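Local coordinates for 3-hydroxyisobutyrate dehydrogenase (PDB 3G0O), which probably oxidises L-threonate to 2-dehydro-L-erythronate with NAD(+), or less readily NADP(+), as a member of the 3-hydroxyisobutyrate dehydrogenase-related family, at residues K179-A191 / I244-A256. Residues are numbered along the deposited sequence; the frame is centred on the assembly and turned at random.
Sequences KIIHQLLAGVHIA and IFVKDLGLVADTA
The ring of Phe245 meets the helix 179-191 with Gln183 O in plane at its edge, while Gly187 N (3.4 Å from CE2), Ile190 CD1 (3.5 Å from CE1), Gln183 NE2 and Ala186 CB approach obliquely; it also meets the ring of Phe273, the planes turned only about 25° apart. Phe245 is a knob in a hole formed by Gln183, Ala186, Gly187 and Ile190; with no side chain at Gly187, the ring and Leu249 CD2 come close to its backbone. Gln183 NE2 donates to Asp248 OD2 (2.8 Å from NE2 to OD2). The bond is nearly straight (163°) and close to the amide plane, but takes the anti side of a carboxylate turned steeply to the amide. Lys247 NZ makes a salt bridge with the other oxygen, Asp248 OD1, and His182 ND1 donates in plane to Gln183 OE1, fixing both ends of the amide. These helices belong to the all-helical C-terminal domain of the family; Gln183, one turn after Lys179, the predicted active-site residue, has its side chain about 5 Å from a bound L(+)-tartaric acid. Farther along, Val252 CG2 slides past Ile180 CG2 and presses on Ile180 O (3.2 Å). Ile180 CD1 touches Thr255 OG1 (3.4 Å), and the side chain crosses Leu251 at about a right angle.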
loop_
_atom_site.group_PDB
_atom_site.type_symbol
_atom_site.label_atom_id
_atom_site.label_comp_id
_atom_site.label_asym_id
_atom_site.label_seq_id
_atom_site.Cartn_x
_atom_site.Cartn_y
_atom_site.Cartn_z
ATOM N N LYS A 179 -10.343 -9.889 9.623
ATOM C CA LYS A 179 -10.679 -8.476 9.465
ATOM C C LYS A 179 -9.815 -7.620 10.390
ATOM O O LYS A 179 -9.361 -6.542 10.010
ATOM C CB LYS A 179 -12.162 -8.233 9.783
ATOM C CG LYS A 179 -12.614 -6.773 9.660
ATOM C CD LYS A 179 -12.320 -6.215 8.272
ATOM C CE LYS A 179 -12.728 -4.750 8.134
ATOM N NZ LYS A 179 -14.200 -4.543 8.251
ATOM N N ILE A 180 -9.598 -8.100 11.611
ATOM C CA ILE A 180 -8.776 -7.368 12.574
ATOM C C ILE A 180 -7.365 -7.192 12.023
ATOM O O ILE A 180 -6.812 -6.094 12.054
ATOM C CB ILE A 180 -8.700 -8.111 13.929
ATOM C CG1 ILE A 180 -10.058 -8.036 14.628
ATOM C CG2 ILE A 180 -7.599 -7.510 14.807
ATOM C CD1 ILE A 180 -10.177 -8.924 15.843
ATOM N N ILE A 181 -6.785 -8.275 11.518
ATOM C CA ILE A 181 -5.442 -8.197 10.963
ATOM C C ILE A 181 -5.450 -7.230 9.778
ATOM O O ILE A 181 -4.543 -6.413 9.625
ATOM C CB ILE A 181 -4.952 -9.588 10.526
ATOM C CG1 ILE A 181 -4.925 -10.515 11.744
ATOM C CG2 ILE A 181 -3.568 -9.484 9.901
ATOM C CD1 ILE A 181 -4.560 -11.941 11.433
ATOM N N HIS A 182 -6.487 -7.309 8.950
ATOM C CA HIS A 182 -6.597 -6.412 7.807
ATOM C C HIS A 182 -6.596 -4.944 8.244
ATOM O O HIS A 182 -5.955 -4.105 7.610
ATOM C CB HIS A 182 -7.874 -6.700 7.009
ATOM C CG HIS A 182 -8.113 -5.732 5.891
ATOM N ND1 HIS A 182 -8.805 -4.552 6.062
ATOM C CD2 HIS A 182 -7.682 -5.731 4.607
ATOM C CE1 HIS A 182 -8.784 -3.864 4.935
ATOM N NE2 HIS A 182 -8.108 -4.556 4.035
ATOM N N GLN A 183 -7.309 -4.637 9.324
ATOM C CA GLN A 183 -7.387 -3.261 9.808
ATOM C C GLN A 183 -6.060 -2.741 10.349
ATOM O O GLN A 183 -5.848 -1.530 10.412
ATOM C CB GLN A 183 -8.480 -3.117 10.867
ATOM C CG GLN A 183 -9.893 -3.255 10.321
ATOM C CD GLN A 183 -10.152 -2.365 9.116
ATOM O OE1 GLN A 183 -9.867 -2.741 7.979
ATOM N NE2 GLN A 183 -10.689 -1.171 9.360
ATOM N N LEU A 184 -5.175 -3.652 10.743
ATOM C CA LEU A 184 -3.859 -3.257 11.228
ATOM C C LEU A 184 -3.171 -2.592 10.033
ATOM O O LEU A 184 -2.611 -1.500 10.147
ATOM C CB LEU A 184 -3.058 -4.487 11.688
ATOM C CG LEU A 184 -1.635 -4.278 12.242
ATOM C CD1 LEU A 184 -1.175 -5.550 12.945
ATOM C CD2 LEU A 184 -0.660 -3.909 11.129
ATOM N N LEU A 185 -3.236 -3.251 8.881
ATOM C CA LEU A 185 -2.622 -2.715 7.669
ATOM C C LEU A 185 -3.305 -1.425 7.208
ATOM O O LEU A 185 -2.639 -0.443 6.892
ATOM C CB LEU A 185 -2.661 -3.762 6.552
ATOM C CG LEU A 185 -1.681 -4.933 6.720
ATOM C CD1 LEU A 185 -1.976 -6.018 5.699
ATOM C CD2 LEU A 185 -0.254 -4.420 6.566
ATOM N N ALA A 186 -4.634 -1.427 7.169
ATOM C CA ALA A 186 -5.370 -0.243 6.739
ATOM C C ALA A 186 -4.998 0.950 7.622
ATOM O O ALA A 186 -4.697 2.031 7.122
ATOM C CB ALA A 186 -6.880 -0.501 6.814
ATOM N N GLY A 187 -5.007 0.735 8.937
ATOM C CA GLY A 187 -4.687 1.803 9.868
ATOM C C GLY A 187 -3.261 2.309 9.771
ATOM O O GLY A 187 -3.027 3.521 9.749
ATOM N N VAL A 188 -2.305 1.386 9.730
ATOM C CA VAL A 188 -0.905 1.771 9.632
ATOM C C VAL A 188 -0.646 2.483 8.310
ATOM O O VAL A 188 0.103 3.455 8.260
ATOM C CB VAL A 188 0.022 0.541 9.741
ATOM C CG1 VAL A 188 1.452 0.924 9.370
ATOM C CG2 VAL A 188 -0.022 -0.013 11.162
ATOM N N HIS A 189 -1.273 2.010 7.238
ATOM C CA HIS A 189 -1.064 2.643 5.940
ATOM C C HIS A 189 -1.588 4.079 5.901
ATOM O O HIS A 189 -0.935 4.959 5.340
ATOM C CB HIS A 189 -1.687 1.797 4.827
ATOM C CG HIS A 189 -0.958 0.511 4.577
ATOM N ND1 HIS A 189 -1.495 -0.522 3.840
ATOM C CD2 HIS A 189 0.256 0.078 4.998
ATOM C CE1 HIS A 189 -0.649 -1.536 3.821
ATOM N NE2 HIS A 189 0.422 -1.198 4.518
ATOM N N ILE A 190 -2.746 4.338 6.498
ATOM C CA ILE A 190 -3.245 5.709 6.499
ATOM C C ILE A 190 -2.267 6.595 7.275
ATOM O O ILE A 190 -1.893 7.673 6.813
ATOM C CB ILE A 190 -4.641 5.830 7.147
ATOM C CG1 ILE A 190 -5.682 5.111 6.279
ATOM C CG2 ILE A 190 -5.014 7.308 7.288
ATOM C CD1 ILE A 190 -7.059 5.013 6.912
ATOM N N ALA A 191 -1.841 6.130 8.445
ATOM C CA ALA A 191 -0.916 6.906 9.264
ATOM C C ALA A 191 0.436 7.112 8.578
ATOM O O ALA A 191 1.012 8.198 8.655
ATOM C CB ALA A 191 -0.724 6.231 10.637
ATOM N N ILE A 244 -12.799 5.859 14.006
ATOM C CA ILE A 244 -13.020 4.490 13.551
ATOM C C ILE A 244 -11.741 3.689 13.752
ATOM O O ILE A 244 -11.783 2.544 14.201
ATOM C CB ILE A 244 -13.395 4.416 12.051
ATOM C CG1 ILE A 244 -14.767 5.052 11.813
ATOM C CG2 ILE A 244 -13.421 2.951 11.592
ATOM C CD1 ILE A 244 -15.912 4.314 12.472
ATOM N N PHE A 245 -10.603 4.286 13.412
ATOM C CA PHE A 245 -9.349 3.575 13.582
ATOM C C PHE A 245 -8.840 3.568 15.011
ATOM O O PHE A 245 -8.039 2.708 15.378
ATOM C CB PHE A 245 -8.298 4.085 12.599
ATOM C CG PHE A 245 -8.425 3.451 11.251
ATOM C CD1 PHE A 245 -9.120 4.085 10.228
ATOM C CD2 PHE A 245 -7.951 2.160 11.042
ATOM C CE1 PHE A 245 -9.349 3.439 9.014
ATOM C CE2 PHE A 245 -8.174 1.505 9.836
ATOM C CZ PHE A 245 -8.876 2.147 8.819
ATOM N N VAL A 246 -9.300 4.516 15.820
ATOM C CA VAL A 246 -8.928 4.521 17.232
ATOM C C VAL A 246 -9.549 3.223 17.762
ATOM O O VAL A 246 -8.928 2.468 18.513
ATOM C CB VAL A 246 -9.546 5.724 17.990
ATOM C CG1 VAL A 246 -9.417 5.517 19.490
ATOM C CG2 VAL A 246 -8.853 7.007 17.580
ATOM N N LYS A 247 -10.778 2.964 17.330
ATOM C CA LYS A 247 -11.495 1.766 17.733
ATOM C C LYS A 247 -10.872 0.507 17.135
ATOM O O LYS A 247 -10.548 -0.429 17.858
ATOM C CB LYS A 247 -12.964 1.867 17.303
ATOM C CG LYS A 247 -13.737 0.557 17.361
ATOM C CD LYS A 247 -15.202 0.767 16.990
ATOM C CE LYS A 247 -15.359 1.374 15.596
ATOM N NZ LYS A 247 -14.955 0.435 14.507
ATOM N N ASP A 248 -10.693 0.493 15.817
ATOM C CA ASP A 248 -10.141 -0.675 15.144
ATOM C C ASP A 248 -8.728 -1.048 15.570
ATOM O O ASP A 248 -8.447 -2.219 15.800
ATOM C CB ASP A 248 -10.196 -0.494 13.621
ATOM C CG ASP A 248 -11.607 -0.649 13.069
ATOM O OD1 ASP A 248 -12.553 -0.818 13.874
ATOM O OD2 ASP A 248 -11.767 -0.604 11.830
ATOM N N LEU A 249 -7.841 -0.064 15.671
ATOM C CA LEU A 249 -6.477 -0.349 16.085
ATOM C C LEU A 249 -6.471 -0.738 17.563
ATOM O O LEU A 249 -5.526 -1.362 18.049
ATOM C CB LEU A 249 -5.573 0.857 15.823
ATOM C CG LEU A 249 -5.248 1.071 14.334
ATOM C CD1 LEU A 249 -4.500 2.382 14.154
ATOM C CD2 LEU A 249 -4.429 -0.094 13.804
ATOM N N GLY A 250 -7.531 -0.366 18.271
ATOM C CA GLY A 250 -7.641 -0.739 19.668
ATOM C C GLY A 250 -7.939 -2.231 19.715
ATOM O O GLY A 250 -7.411 -2.962 20.554
ATOM N N LEU A 251 -8.788 -2.684 18.795
ATOM C CA LEU A 251 -9.147 -4.094 18.723
ATOM C C LEU A 251 -7.921 -4.912 18.309
ATOM O O LEU A 251 -7.714 -6.030 18.789
ATOM C CB LEU A 251 -10.291 -4.293 17.727
ATOM C CG LEU A 251 -10.826 -5.713 17.538
ATOM C CD1 LEU A 251 -11.140 -6.344 18.888
ATOM C CD2 LEU A 251 -12.077 -5.658 16.667
ATOM N N VAL A 252 -7.112 -4.353 17.415
ATOM C CA VAL A 252 -5.889 -5.019 16.980
ATOM C C VAL A 252 -4.976 -5.174 18.205
ATOM O O VAL A 252 -4.412 -6.244 18.447
ATOM C CB VAL A 252 -5.160 -4.195 15.885
ATOM C CG1 VAL A 252 -3.734 -4.686 15.711
ATOM C CG2 VAL A 252 -5.907 -4.314 14.555
ATOM N N ALA A 253 -4.852 -4.101 18.981
ATOM C CA ALA A 253 -4.024 -4.112 20.182
ATOM C C ALA A 253 -4.444 -5.238 21.137
ATOM O O ALA A 253 -3.600 -5.996 21.622
ATOM C CB ALA A 253 -4.113 -2.759 20.890
ATOM N N ASP A 254 -5.745 -5.349 21.397
ATOM C CA ASP A 254 -6.265 -6.387 22.285
ATOM C C ASP A 254 -5.958 -7.785 21.759
ATOM O O ASP A 254 -5.554 -8.665 22.521
ATOM C CB ASP A 254 -7.779 -6.248 22.458
ATOM C CG ASP A 254 -8.167 -5.031 23.267
ATOM O OD1 ASP A 254 -7.323 -4.516 24.031
ATOM O OD2 ASP A 254 -9.332 -4.597 23.152
ATOM N N THR A 255 -6.157 -7.989 20.460
ATOM C CA THR A 255 -5.895 -9.288 19.847
ATOM C C THR A 255 -4.431 -9.685 20.035
ATOM O O THR A 255 -4.126 -10.805 20.443
ATOM C CB THR A 255 -6.235 -9.271 18.335
ATOM O OG1 THR A 255 -7.638 -9.036 18.165
ATOM C CG2 THR A 255 -5.871 -10.598 17.681
ATOM N N ALA A 256 -3.526 -8.757 19.746
ATOM C CA ALA A 256 -2.103 -9.025 19.890
ATOM C C ALA A 256 -1.714 -9.276 21.345
ATOM O O ALA A 256 -0.942 -10.189 21.639
ATOM C CB ALA A 256 -1.288 -7.858 19.326
#